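Local atomic coordinates of vascular protein tyrosine phosphatase 1 (Rattus norvegicus, PDB entry 3I36), a protein that probably removes phosphate from tyrosyl residues of proteins, this chain being the catalytic domain of a receptor-type tyrosine phosphatase. Residues I58-Y63 against L80-S85; R71-Y76 against D97-A102; N103-Y108 against M281-M286; K112-T117 against T253-D258; D271-V276 against D291-L296. All blocks are in the same frame, centred on the assembly; numbering follows the deposited sequence.

Contact 1: I58-Y63 against L80-S85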
# COMPACT_ATOMS: atom_id res chain seq x y z
N ILE A 58 0.23 15.00 -10.43
CA ILE A 58 -0.59 15.89 -9.60
C ILE A 58 -1.67 16.65 -10.36
O ILE A 58 -2.61 17.18 -9.76
CB ILE A 58 0.25 16.84 -8.74
CG1 ILE A 58 0.94 17.89 -9.61
CG2 ILE A 58 1.25 16.02 -7.90
CD1 ILE A 58 1.46 19.08 -8.82
N SER A 59 -1.55 16.71 -11.68
CA SER A 59 -2.58 17.36 -12.48
C SER A 59 -3.65 16.37 -12.94
O SER A 59 -4.53 16.73 -13.70
CB SER A 59 -1.97 18.07 -13.70
OG SER A 59 -1.46 17.13 -14.61
N LEU A 60 -3.57 15.12 -12.48
CA LEU A 60 -4.59 14.15 -12.84
C LEU A 60 -5.84 14.53 -12.08
O LEU A 60 -5.77 14.79 -10.88
CB LEU A 60 -4.18 12.73 -12.44
CG LEU A 60 -3.10 12.12 -13.34
CD1 LEU A 60 -2.52 10.89 -12.64
CD2 LEU A 60 -3.72 11.74 -14.67
N PRO A 61 -6.99 14.58 -12.78
CA PRO A 61 -8.25 14.95 -12.14
C PRO A 61 -8.57 14.03 -10.96
O PRO A 61 -8.27 12.84 -11.00
CB PRO A 61 -9.27 14.74 -13.26
CG PRO A 61 -8.51 15.00 -14.50
CD PRO A 61 -7.11 14.51 -14.24
N LYS A 62 -9.15 14.62 -9.92
CA LYS A 62 -9.58 13.88 -8.74
C LYS A 62 -10.98 14.36 -8.44
O LYS A 62 -11.30 14.72 -7.31
CB LYS A 62 -8.70 14.24 -7.53
CG LYS A 62 -7.24 14.48 -7.85
CD LYS A 62 -6.59 15.38 -6.81
CE LYS A 62 -6.99 16.82 -7.01
NZ LYS A 62 -5.87 17.70 -6.67
N TYR A 63 -11.83 14.37 -9.46
CA TYR A 63 -13.16 14.94 -9.32
C TYR A 63 -14.02 14.16 -8.33
O TYR A 63 -14.70 14.76 -7.51
CB TYR A 63 -13.86 15.01 -10.67
CG TYR A 63 -13.16 15.94 -11.63
CD1 TYR A 63 -12.58 17.12 -11.16
CD2 TYR A 63 -13.08 15.66 -12.98
CE1 TYR A 63 -11.93 17.98 -12.02
CE2 TYR A 63 -12.43 16.52 -13.85
CZ TYR A 63 -11.86 17.68 -13.36
OH TYR A 63 -11.20 18.55 -14.21
N LEU A 80 -6.04 12.58 -2.27
CA LEU A 80 -7.25 12.24 -3.00
C LEU A 80 -6.89 11.34 -4.15
O LEU A 80 -5.94 11.60 -4.87
CB LEU A 80 -7.91 13.49 -3.55
CG LEU A 80 -8.15 14.57 -2.51
CD1 LEU A 80 -8.82 15.75 -3.17
CD2 LEU A 80 -9.01 14.03 -1.37
N PRO A 81 -7.70 10.30 -4.35
CA PRO A 81 -7.45 9.36 -5.44
C PRO A 81 -7.69 10.04 -6.79
O PRO A 81 -8.68 10.75 -6.96
CB PRO A 81 -8.51 8.28 -5.21
CG PRO A 81 -9.65 9.02 -4.48
CD PRO A 81 -8.86 9.91 -3.53
N TYR A 82 -6.79 9.83 -7.73
CA TYR A 82 -7.03 10.28 -9.09
C TYR A 82 -8.14 9.44 -9.70
O TYR A 82 -8.22 8.24 -9.48
CB TYR A 82 -5.76 10.16 -9.95
CG TYR A 82 -4.62 10.94 -9.37
CD1 TYR A 82 -4.78 12.27 -9.01
CD2 TYR A 82 -3.37 10.35 -9.19
CE1 TYR A 82 -3.75 13.01 -8.48
CE2 TYR A 82 -2.31 11.08 -8.66
CZ TYR A 82 -2.51 12.41 -8.30
OH TYR A 82 -1.48 13.15 -7.78
N ASP A 83 -9.01 10.10 -10.45
CA ASP A 83 -10.13 9.44 -11.11
C ASP A 83 -9.63 8.32 -12.00
O ASP A 83 -10.27 7.28 -12.13
CB ASP A 83 -10.88 10.44 -11.96
CG ASP A 83 -11.55 11.52 -11.13
OD1 ASP A 83 -12.06 11.17 -10.06
OD2 ASP A 83 -11.54 12.70 -11.54
N ILE A 84 -8.49 8.54 -12.64
CA ILE A 84 -8.03 7.61 -13.65
C ILE A 84 -7.72 6.22 -13.08
O ILE A 84 -7.70 5.24 -13.80
CB ILE A 84 -6.79 8.17 -14.38
CG1 ILE A 84 -6.54 7.39 -15.68
CG2 ILE A 84 -5.58 8.17 -13.46
CD1 ILE A 84 -5.61 8.11 -16.62
N SER A 85 -7.48 6.15 -11.77
CA SER A 85 -7.02 4.92 -11.17
C SER A 85 -7.83 4.56 -9.94
O SER A 85 -7.54 3.57 -9.27
CB SER A 85 -5.55 5.09 -10.74
OG SER A 85 -5.43 6.21 -9.87
O HOH W 1 -7.45 11.22 -13.00
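The phenol of Tyr82 lies along the loop 58-62. With CG beside its backbone N (chi1 -58°), one face of the ring is turned to Leu60, whose CB sits over it, 3.8 Å from the ring centroid, in a CH-pi contact, and whose CD1 comes to 3.6 Å from Tyr82 CD2. At the ring edge, Lys62 CG lies 3.5 Å from Tyr82 CD1 as the two side chains run side by side; the lysine chain then bends at chi3 and chi4. Tyr82 OH ends 3.4 Å from Ile58 CA. Segment 80-85 joins the phosphotyrosine-recognition loop region to strand 86-88, and Asp83 opens the DXXRVXL motif of classical tyrosine phosphatases. Its carboxylate meets the backbone leading into helix 63-66: OD2 uses its syn lone pair to accept from Tyr63 N at 2.7 Å, while OD1 accepts from Ala64 N. An alanine at Tyr82 would take away the face against Leu60 CB and the edge beside Lys62 CG, and would probably loosen residues 58-62. Backbone joins the two segments as well, through Asp83 N to Pro61 O at 2.9 Å with a nearly straight N-H (166°), and a water links that same carbonyl oxygen to Ile84 N.

Contact 2: R71-Y76 against D97-A102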
# COMPACT_ATOMS: atom_id res chain seq x y z
N ARG A 71 -16.12 14.12 0.18
CA ARG A 71 -15.01 14.79 0.85
C ARG A 71 -14.78 14.21 2.23
O ARG A 71 -13.65 14.05 2.67
CB ARG A 71 -15.25 16.29 0.93
CG ARG A 71 -15.20 16.97 -0.43
CD ARG A 71 -15.81 18.38 -0.38
NE ARG A 71 -16.23 18.82 -1.71
CZ ARG A 71 -16.93 19.93 -1.95
NH1 ARG A 71 -17.28 20.72 -0.95
NH2 ARG A 71 -17.26 20.24 -3.20
N GLY A 72 -15.87 13.86 2.90
CA GLY A 72 -15.79 13.32 4.25
C GLY A 72 -15.36 11.87 4.25
O GLY A 72 -15.18 11.28 5.31
N LYS A 73 -15.20 11.29 3.07
CA LYS A 73 -14.74 9.91 2.96
C LYS A 73 -13.23 9.89 2.79
O LYS A 73 -12.61 8.84 2.68
CB LYS A 73 -15.43 9.21 1.80
CG LYS A 73 -16.95 9.24 1.86
CD LYS A 73 -17.52 8.64 0.59
CE LYS A 73 -19.05 8.69 0.56
NZ LYS A 73 -19.53 8.18 -0.75
N ASN A 74 -12.64 11.08 2.75
CA ASN A 74 -11.20 11.20 2.65
C ASN A 74 -10.60 11.50 3.99
O ASN A 74 -11.03 12.42 4.68
CB ASN A 74 -10.84 12.31 1.68
CG ASN A 74 -11.39 12.06 0.32
OD1 ASN A 74 -11.34 10.94 -0.18
ND2 ASN A 74 -11.92 13.10 -0.31
N ARG A 75 -9.62 10.70 4.38
CA ARG A 75 -8.97 10.91 5.65
C ARG A 75 -8.23 12.23 5.65
O ARG A 75 -8.31 13.01 6.60
CB ARG A 75 -7.99 9.78 5.94
CG ARG A 75 -7.23 9.96 7.25
CD ARG A 75 -6.46 8.69 7.62
NE ARG A 75 -7.36 7.61 8.05
CZ ARG A 75 -7.95 7.57 9.24
NH1 ARG A 75 -7.74 8.55 10.12
NH2 ARG A 75 -8.75 6.56 9.55
N TYR A 76 -7.48 12.48 4.58
CA TYR A 76 -6.75 13.74 4.43
C TYR A 76 -7.21 14.45 3.18
O TYR A 76 -7.27 13.84 2.11
CB TYR A 76 -5.25 13.47 4.35
CG TYR A 76 -4.76 12.68 5.53
CD1 TYR A 76 -4.67 13.26 6.79
CD2 TYR A 76 -4.40 11.34 5.39
CE1 TYR A 76 -4.23 12.55 7.87
CE2 TYR A 76 -3.97 10.61 6.48
CZ TYR A 76 -3.88 11.22 7.71
OH TYR A 76 -3.45 10.50 8.80
N ASP A 97 -21.84 6.43 -4.10
CA ASP A 97 -21.64 5.15 -3.43
C ASP A 97 -20.41 4.44 -3.99
O ASP A 97 -19.88 3.53 -3.37
CB ASP A 97 -22.84 4.24 -3.67
CG ASP A 97 -24.08 4.72 -2.96
OD1 ASP A 97 -23.98 5.60 -2.08
OD2 ASP A 97 -25.15 4.18 -3.29
N ASP A 98 -19.96 4.84 -5.17
CA ASP A 98 -18.86 4.13 -5.80
C ASP A 98 -17.53 4.54 -5.18
O ASP A 98 -16.47 3.98 -5.48
CB ASP A 98 -18.85 4.34 -7.32
CG ASP A 98 -18.30 5.70 -7.75
OD1 ASP A 98 -17.83 6.51 -6.92
OD2 ASP A 98 -18.32 5.96 -8.97
N TYR A 99 -17.59 5.50 -4.28
CA TYR A 99 -16.38 6.21 -3.91
C TYR A 99 -15.68 5.61 -2.72
O TYR A 99 -16.29 5.37 -1.67
CB TYR A 99 -16.63 7.69 -3.63
CG TYR A 99 -15.33 8.36 -3.32
CD1 TYR A 99 -14.49 8.78 -4.34
CD2 TYR A 99 -14.90 8.51 -2.00
CE1 TYR A 99 -13.27 9.36 -4.07
CE2 TYR A 99 -13.68 9.11 -1.72
CZ TYR A 99 -12.87 9.52 -2.77
OH TYR A 99 -11.66 10.10 -2.51
N ILE A 100 -14.38 5.42 -2.87
CA ILE A 100 -13.53 5.13 -1.74
C ILE A 100 -12.18 5.73 -2.05
O ILE A 100 -11.75 5.80 -3.21
CB ILE A 100 -13.41 3.62 -1.49
CG1 ILE A 100 -12.55 3.36 -0.23
CG2 ILE A 100 -12.84 2.94 -2.74
CD1 ILE A 100 -12.77 1.98 0.39
N ASN A 101 -11.52 6.21 -1.01
CA ASN A 101 -10.22 6.80 -1.20
C ASN A 101 -9.21 5.68 -1.37
O ASN A 101 -8.63 5.20 -0.40
CB ASN A 101 -9.84 7.68 -0.03
CG ASN A 101 -8.63 8.52 -0.35
OD1 ASN A 101 -7.61 7.99 -0.80
ND2 ASN A 101 -8.73 9.83 -0.15
N ALA A 102 -9.05 5.26 -2.62
CA ALA A 102 -8.22 4.11 -2.95
C ALA A 102 -7.95 4.16 -4.44
O ALA A 102 -8.79 4.61 -5.23
CB ALA A 102 -8.95 2.80 -2.60
O HOH W 2 -12.85 6.34 1.51
O HOH W 3 -18.78 5.57 -0.74
O HOH W 4 -22.26 8.38 -0.93
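A very short hydrogen bond, 2.5 Å from Tyr99 OH to Asn74 OD1, marks this buried contact. The phenol donates in the plane of the Asn74 carbonyl, on a lone pair, and the amide plane stands 78° from the ring. Asn101 ND2 reaches the same Asn74 OD1 at 2.8 Å, but from above the carbonyl plane; it also bonds Val79 O. Lys73, extended beyond CG, slides past Tyr99 in the opposite direction, its CD 3.7 Å from Tyr99 CD2 at the ring edge. Its ammonium bonds Asn70 OD1 and two waters; one leads to Tyr99 O, the other only weakly to Asp97 OD1. A further water joins Lys73 O to Asn101 N. The two segments carry the KNRY and DYINA motifs of classical tyrosine phosphatases; Lys73 to Tyr76 belong to the phosphotyrosine-recognition loop, entered through a type I turn from Arg71 to Asn74. Two donors on one amide oxygen help fix the rotation of the Asn74 side chain and would probably polarise its carbonyl.

Contact 3: N103-Y108 against M281-M286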
# COMPACT_ATOMS: atom_id res chain seq x y z
N ASN A 103 -6.78 3.68 -4.83
CA ASN A 103 -6.45 3.58 -6.24
C ASN A 103 -5.80 2.25 -6.50
O ASN A 103 -5.07 1.74 -5.65
CB ASN A 103 -5.45 4.66 -6.65
CG ASN A 103 -6.02 6.03 -6.52
OD1 ASN A 103 -6.65 6.56 -7.45
ND2 ASN A 103 -5.80 6.64 -5.38
N TYR A 104 -6.04 1.72 -7.69
CA TYR A 104 -5.30 0.56 -8.15
C TYR A 104 -3.88 1.02 -8.41
O TYR A 104 -3.67 2.03 -9.07
CB TYR A 104 -5.88 0.03 -9.44
CG TYR A 104 -7.29 -0.43 -9.29
CD1 TYR A 104 -7.58 -1.66 -8.71
CD2 TYR A 104 -8.34 0.36 -9.73
CE1 TYR A 104 -8.90 -2.09 -8.57
CE2 TYR A 104 -9.64 -0.06 -9.61
CZ TYR A 104 -9.92 -1.28 -9.03
OH TYR A 104 -11.23 -1.67 -8.90
N MET A 105 -2.92 0.27 -7.90
CA MET A 105 -1.53 0.59 -8.14
C MET A 105 -0.93 -0.59 -8.86
O MET A 105 -1.10 -1.74 -8.44
CB MET A 105 -0.80 0.82 -6.81
CG MET A 105 -1.62 1.63 -5.82
SD MET A 105 -1.88 3.33 -6.36
CE MET A 105 -0.16 3.68 -6.77
N PRO A 106 -0.22 -0.32 -9.95
CA PRO A 106 0.41 -1.45 -10.61
C PRO A 106 1.44 -2.09 -9.71
O PRO A 106 2.12 -1.46 -8.87
CB PRO A 106 1.09 -0.80 -11.84
CG PRO A 106 0.28 0.48 -12.06
CD PRO A 106 -0.00 0.95 -10.67
N GLY A 107 1.56 -3.39 -9.89
CA GLY A 107 2.66 -4.11 -9.32
C GLY A 107 3.56 -4.50 -10.47
O GLY A 107 3.41 -4.04 -11.61
N TYR A 108 4.49 -5.38 -10.17
CA TYR A 108 5.38 -5.87 -11.20
C TYR A 108 4.61 -6.57 -12.32
O TYR A 108 4.94 -6.42 -13.49
CB TYR A 108 6.38 -6.83 -10.57
CG TYR A 108 7.41 -7.29 -11.56
CD1 TYR A 108 8.47 -6.48 -11.91
CD2 TYR A 108 7.31 -8.55 -12.15
CE1 TYR A 108 9.42 -6.89 -12.81
CE2 TYR A 108 8.28 -8.99 -13.05
CZ TYR A 108 9.32 -8.15 -13.38
OH TYR A 108 10.28 -8.55 -14.27
N MET A 281 1.61 8.25 -10.73
CA MET A 281 0.62 8.36 -11.79
C MET A 281 -0.68 7.68 -11.38
O MET A 281 -1.68 7.76 -12.10
CB MET A 281 1.15 7.74 -13.09
CG MET A 281 2.22 8.56 -13.76
SD MET A 281 1.56 10.16 -14.22
CE MET A 281 0.21 9.68 -15.29
N HIS A 282 -0.67 7.01 -10.24
CA HIS A 282 -1.87 6.30 -9.79
C HIS A 282 -2.48 6.84 -8.51
O HIS A 282 -3.65 6.65 -8.24
CB HIS A 282 -1.59 4.81 -9.67
CG HIS A 282 -1.44 4.15 -11.00
ND1 HIS A 282 -0.25 4.14 -11.70
CD2 HIS A 282 -2.35 3.54 -11.80
CE1 HIS A 282 -0.43 3.52 -12.85
NE2 HIS A 282 -1.69 3.15 -12.93
N ARG A 283 -1.67 7.51 -7.71
CA ARG A 283 -2.16 8.03 -6.45
C ARG A 283 -1.15 9.07 -6.05
O ARG A 283 0.03 8.89 -6.29
CB ARG A 283 -2.21 6.92 -5.41
CG ARG A 283 -2.83 7.29 -4.08
CD ARG A 283 -3.15 6.00 -3.31
NE ARG A 283 -3.58 6.24 -1.93
CZ ARG A 283 -4.81 6.62 -1.58
NH1 ARG A 283 -5.74 6.80 -2.52
NH2 ARG A 283 -5.11 6.79 -0.31
N PRO A 284 -1.62 10.17 -5.45
CA PRO A 284 -0.69 11.21 -5.05
C PRO A 284 0.26 10.70 -3.99
O PRO A 284 -0.05 9.76 -3.25
CB PRO A 284 -1.62 12.26 -4.40
CG PRO A 284 -2.86 11.50 -4.05
CD PRO A 284 -3.01 10.55 -5.20
N LEU A 285 1.44 11.32 -3.96
CA LEU A 285 2.33 11.25 -2.82
C LEU A 285 2.93 9.88 -2.54
O LEU A 285 3.57 9.69 -1.52
CB LEU A 285 1.58 11.73 -1.57
CG LEU A 285 1.19 13.20 -1.61
CD1 LEU A 285 0.26 13.53 -0.48
CD2 LEU A 285 2.45 14.08 -1.57
N MET A 286 2.71 8.92 -3.44
CA MET A 286 3.23 7.58 -3.20
C MET A 286 4.72 7.68 -2.96
O MET A 286 5.44 8.26 -3.77
CB MET A 286 2.94 6.67 -4.39
CG MET A 286 1.46 6.59 -4.75
SD MET A 286 0.46 6.16 -3.31
CE MET A 286 1.09 4.54 -2.98
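Strand 102-105, at one margin of the central mixed sheet of the phosphatase domain, meets the loop between helices 272-280 and 290-305, which makes a type II turn from Arg283 to Met286. Apolar contacts centre on Met105. Its chain, bent at chi2 and chi3, slides past His282 in the opposite direction, bringing Met105 CE to 3.4 Å from His282 CB. The same methyl meets Met286 CG at 3.9 Å, tip to tip, while Met105 SD rests 3.7 Å from Arg283 CB. Among the polar groups, the Arg283 chain, CG anti to the backbone N (chi1 -174°) and extended to NE, carries its guanidinium past Asn103 to the carbonyls of Ala246 and Gly247 in the substrate-binding loop, tying residues 281-286 to the probable phosphate site. The imidazole is set by a hydrogen bond between His282 ND1 and Asp278 O. Just after the strand, Pro106 CD stands over the His282 ring in a CH-pi contact, 3.3 Å from its centroid and only 8° off the ring normal.

Contact 4: K112-T117 against T253-D258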
# COMPACT_ATOMS: atom_id res chain seq x y z
N LYS A 112 -3.26 -3.93 -11.73
CA LYS A 112 -4.12 -3.95 -10.55
C LYS A 112 -3.60 -4.87 -9.45
O LYS A 112 -4.38 -5.41 -8.66
CB LYS A 112 -5.54 -4.35 -10.95
CG LYS A 112 -6.25 -3.35 -11.84
CD LYS A 112 -7.71 -3.76 -12.03
CE LYS A 112 -8.53 -2.65 -12.64
NZ LYS A 112 -9.95 -3.07 -12.82
N ASP A 113 -2.29 -5.03 -9.39
CA ASP A 113 -1.70 -5.90 -8.37
C ASP A 113 -2.01 -5.40 -6.98
O ASP A 113 -2.05 -6.18 -6.03
CB ASP A 113 -0.19 -5.97 -8.54
CG ASP A 113 0.21 -6.79 -9.74
OD1 ASP A 113 1.39 -6.72 -10.11
OD2 ASP A 113 -0.68 -7.47 -10.30
N PHE A 114 -2.18 -4.09 -6.86
CA PHE A 114 -2.39 -3.50 -5.55
C PHE A 114 -3.57 -2.57 -5.58
O PHE A 114 -3.91 -2.02 -6.61
CB PHE A 114 -1.18 -2.67 -5.13
CG PHE A 114 0.06 -3.47 -4.91
CD1 PHE A 114 0.98 -3.62 -5.92
CD2 PHE A 114 0.29 -4.07 -3.68
CE1 PHE A 114 2.13 -4.36 -5.71
CE2 PHE A 114 1.45 -4.81 -3.47
CZ PHE A 114 2.37 -4.94 -4.48
N ILE A 115 -4.15 -2.38 -4.42
CA ILE A 115 -4.98 -1.22 -4.18
C ILE A 115 -4.31 -0.49 -3.05
O ILE A 115 -4.07 -1.06 -1.98
CB ILE A 115 -6.37 -1.60 -3.77
CG1 ILE A 115 -7.11 -2.21 -4.96
CG2 ILE A 115 -7.11 -0.36 -3.23
CD1 ILE A 115 -8.41 -2.86 -4.58
N ALA A 116 -3.97 0.77 -3.28
CA ALA A 116 -3.47 1.60 -2.20
C ALA A 116 -4.66 2.39 -1.69
O ALA A 116 -5.38 3.03 -2.45
CB ALA A 116 -2.38 2.54 -2.68
N THR A 117 -4.87 2.35 -0.39
CA THR A 117 -6.00 3.05 0.17
C THR A 117 -5.61 3.64 1.51
O THR A 117 -4.59 3.26 2.09
CB THR A 117 -7.21 2.11 0.31
OG1 THR A 117 -8.37 2.88 0.64
CG2 THR A 117 -6.97 1.06 1.39
N THR A 253 5.90 2.95 -0.28
CA THR A 253 7.20 2.36 -0.03
C THR A 253 7.10 0.84 -0.10
O THR A 253 7.89 0.19 -0.77
CB THR A 253 7.75 2.82 1.33
OG1 THR A 253 7.84 4.25 1.32
CG2 THR A 253 9.13 2.24 1.60
N PHE A 254 6.10 0.29 0.57
CA PHE A 254 5.93 -1.15 0.56
C PHE A 254 5.69 -1.65 -0.87
O PHE A 254 6.29 -2.63 -1.33
CB PHE A 254 4.76 -1.54 1.43
CG PHE A 254 4.45 -3.00 1.36
CD1 PHE A 254 5.11 -3.89 2.19
CD2 PHE A 254 3.53 -3.48 0.45
CE1 PHE A 254 4.85 -5.23 2.12
CE2 PHE A 254 3.27 -4.83 0.38
CZ PHE A 254 3.93 -5.71 1.23
N ILE A 255 4.80 -0.98 -1.59
CA ILE A 255 4.49 -1.42 -2.94
C ILE A 255 5.74 -1.34 -3.81
O ILE A 255 6.05 -2.27 -4.57
CB ILE A 255 3.37 -0.60 -3.56
CG1 ILE A 255 2.05 -0.92 -2.86
CG2 ILE A 255 3.30 -0.88 -5.07
CD1 ILE A 255 0.91 -0.07 -3.35
N ALA A 256 6.48 -0.25 -3.67
CA ALA A 256 7.69 -0.08 -4.47
C ALA A 256 8.69 -1.18 -4.13
O ALA A 256 9.32 -1.73 -5.02
CB ALA A 256 8.31 1.29 -4.23
N ILE A 257 8.83 -1.50 -2.85
CA ILE A 257 9.80 -2.52 -2.47
C ILE A 257 9.40 -3.84 -3.12
O ILE A 257 10.24 -4.60 -3.62
CB ILE A 257 9.77 -2.73 -0.95
CG1 ILE A 257 10.44 -1.57 -0.24
CG2 ILE A 257 10.43 -4.05 -0.58
CD1 ILE A 257 10.22 -1.59 1.27
N ASP A 258 8.11 -4.13 -3.11
CA ASP A 258 7.65 -5.39 -3.67
C ASP A 258 8.01 -5.44 -5.15
O ASP A 258 8.51 -6.45 -5.67
CB ASP A 258 6.14 -5.54 -3.49
CG ASP A 258 5.62 -6.83 -4.09
OD1 ASP A 258 6.01 -7.92 -3.62
OD2 ASP A 258 4.81 -6.75 -5.03
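Ile255 lies over one face of the Phe114 ring, its CG1 3.9 Å from the centroid and 18° off the normal, a CH-pi contact. The two side chains reach toward each other tip to tip, and both isoleucine branches meet the ring: Ile255 CG2 comes to 3.7 Å from Phe114 CD1, while Ile255 CD1 comes to 3.8 Å from Phe114 CG and lies 4.3 Å from Ala116 CB. At the ring edge, near its plane, Asp258 OD2 approaches the far tip, 3.1 Å from Phe114 CZ, with the carboxylate turned 81° to the ring. Phe254 CE2 grazes Phe114 CE2 at 4.3 Å. Outside this shell, Asp258, with CG anti to the backbone N, is held by salt bridges from Arg224 and Arg228 of helix 218-231, and Phe254 packs on the same helix. The short segments run nearly antiparallel (161°), as helix 249-267, which follows the phosphate-binding loop, packs against strand 114-117 of the central sheet. An alanine in place of Phe114 would remove the ring that Ile255 packs on, and would probably loosen the seam between helix 249-267 and the sheet. The buried carboxylate charge is probably balanced by the two arginines, and the electropositive ring edge at OD2 probably adds slightly to its stabilisation.

Contact 5: D271-V276 against D291-L296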
# COMPACT_ATOMS: atom_id res chain seq x y z
N ASP A 271 14.63 0.08 -11.12
CA ASP A 271 14.26 1.40 -11.56
C ASP A 271 13.31 1.91 -10.50
O ASP A 271 12.09 1.84 -10.64
CB ASP A 271 13.60 1.35 -12.93
CG ASP A 271 13.41 2.74 -13.51
OD1 ASP A 271 13.71 3.73 -12.80
OD2 ASP A 271 12.97 2.83 -14.66
N VAL A 272 13.89 2.43 -9.43
CA VAL A 272 13.10 2.91 -8.32
C VAL A 272 12.34 4.12 -8.82
O VAL A 272 11.17 4.30 -8.54
CB VAL A 272 14.00 3.33 -7.17
CG1 VAL A 272 13.18 3.93 -6.02
CG2 VAL A 272 14.82 2.12 -6.69
N TYR A 273 13.05 4.96 -9.57
CA TYR A 273 12.45 6.17 -10.10
C TYR A 273 11.22 5.81 -10.93
O TYR A 273 10.16 6.39 -10.75
CB TYR A 273 13.46 6.93 -10.94
CG TYR A 273 12.91 8.23 -11.47
CD1 TYR A 273 13.08 9.41 -10.76
CD2 TYR A 273 12.21 8.28 -12.66
CE1 TYR A 273 12.58 10.60 -11.22
CE2 TYR A 273 11.70 9.47 -13.14
CZ TYR A 273 11.89 10.62 -12.42
OH TYR A 273 11.39 11.81 -12.89
N GLY A 274 11.37 4.85 -11.82
CA GLY A 274 10.29 4.43 -12.70
C GLY A 274 9.13 3.85 -11.93
O GLY A 274 7.96 4.08 -12.26
N ILE A 275 9.44 3.12 -10.87
CA ILE A 275 8.38 2.58 -10.04
C ILE A 275 7.63 3.69 -9.34
O ILE A 275 6.41 3.75 -9.40
CB ILE A 275 8.94 1.59 -9.01
CG1 ILE A 275 9.38 0.32 -9.73
CG2 ILE A 275 7.88 1.25 -7.96
CD1 ILE A 275 10.31 -0.55 -8.90
N VAL A 276 8.36 4.59 -8.69
CA VAL A 276 7.68 5.62 -7.91
C VAL A 276 6.91 6.51 -8.86
O VAL A 276 5.80 6.91 -8.57
CB VAL A 276 8.64 6.44 -7.04
CG1 VAL A 276 7.88 7.56 -6.32
CG2 VAL A 276 9.34 5.49 -6.03
N ASP A 291 13.04 10.56 2.72
CA ASP A 291 13.61 9.49 3.54
C ASP A 291 13.08 8.15 3.06
O ASP A 291 13.82 7.17 2.93
CB ASP A 291 13.26 9.68 5.02
CG ASP A 291 13.89 10.93 5.63
OD1 ASP A 291 14.58 11.68 4.91
OD2 ASP A 291 13.70 11.14 6.84
N GLN A 292 11.78 8.09 2.77
CA GLN A 292 11.22 6.85 2.25
C GLN A 292 11.86 6.47 0.93
O GLN A 292 12.13 5.31 0.69
CB GLN A 292 9.70 6.96 2.08
CG GLN A 292 8.99 6.95 3.42
CD GLN A 292 7.55 7.35 3.31
OE1 GLN A 292 7.06 7.67 2.23
NE2 GLN A 292 6.85 7.34 4.44
N TYR A 293 12.05 7.46 0.07
CA TYR A 293 12.63 7.20 -1.24
C TYR A 293 14.06 6.67 -1.09
O TYR A 293 14.47 5.76 -1.81
CB TYR A 293 12.64 8.47 -2.07
CG TYR A 293 13.06 8.26 -3.50
CD1 TYR A 293 12.17 7.80 -4.44
CD2 TYR A 293 14.37 8.52 -3.90
CE1 TYR A 293 12.54 7.60 -5.75
CE2 TYR A 293 14.75 8.34 -5.22
CZ TYR A 293 13.83 7.87 -6.14
OH TYR A 293 14.18 7.68 -7.45
N VAL A 294 14.81 7.26 -0.18
CA VAL A 294 16.16 6.77 0.08
C VAL A 294 16.08 5.38 0.68
O VAL A 294 16.85 4.50 0.33
CB VAL A 294 16.94 7.71 1.00
CG1 VAL A 294 18.29 7.08 1.37
CG2 VAL A 294 17.14 9.05 0.31
N PHE A 295 15.13 5.19 1.60
CA PHE A 295 14.90 3.89 2.21
C PHE A 295 14.68 2.82 1.15
O PHE A 295 15.15 1.69 1.30
CB PHE A 295 13.70 3.96 3.16
CG PHE A 295 13.38 2.67 3.86
CD1 PHE A 295 14.10 2.26 4.98
CD2 PHE A 295 12.33 1.88 3.42
CE1 PHE A 295 13.77 1.08 5.63
CE2 PHE A 295 12.01 0.70 4.05
CZ PHE A 295 12.73 0.30 5.16
N LEU A 296 13.97 3.17 0.07
CA LEU A 296 13.75 2.20 -1.01
C LEU A 296 15.06 1.82 -1.62
O LEU A 296 15.34 0.66 -1.90
CB LEU A 296 12.93 2.83 -2.13
CG LEU A 296 11.45 2.87 -1.91
CD1 LEU A 296 10.81 3.46 -3.16
CD2 LEU A 296 10.98 1.44 -1.65
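Four apolar groups make the dense part of this helix pair. Val272 CG1, anti to its backbone N, touches both Tyr293 CE1 and Leu296 CD1, each at 3.7 Å. One turn on, Val276 presents its other branch: CG2, beside the backbone N, lies 3.8 Å from Leu296 CD1 and just as far from Tyr293 CE1, which it meets at the ring edge. Leu296 CD1 thus touches valines on successive turns. The axes of the short segments stay 11.2 Å apart and cross at 130°, as helices 272-280 and 290-305 of the phosphatase domain pack obliquely, joined by the loop that carries the probable substrate-binding residue Gln288. Helix 28-53 covers the phenol of Tyr293, whose OH bonds Glu49 OE2. The looser side lies at two partly exposed residues. Tyr273 CB lies 3.6 Å from Tyr293 OH, and the Tyr273 ring forms a cation-pi pair with Lys24. At the N-cap of its helix, Asp271 accepts from Gly274 N through OD1, met from above the carboxylate plane.

Contacts 1, 2 and 3 converge beside the substrate-binding loop. Pro81 CD of contact 1 lies 3.0 Å from Tyr99 OH of contact 2, and Ser85 OG probably bonds His282 O of contact 3 at 2.5 Å. Arg283 NH1 probably bonds Asn101 OD1, linking contacts 2 and 3; its side chain is about 4 Å from that of Val248, probably a substrate-binding residue. Contact 4 is nested within the loop closed by contact 3, on the neighbouring strand, with Met105 N 2.8 Å from Phe114 O; its Ala116 side chain is about 8 Å from that of Cys244, the probable nucleophile. Contact 5 extends the core outward, Leu296 CD1 lying 3.5 Å from Ala256 CB.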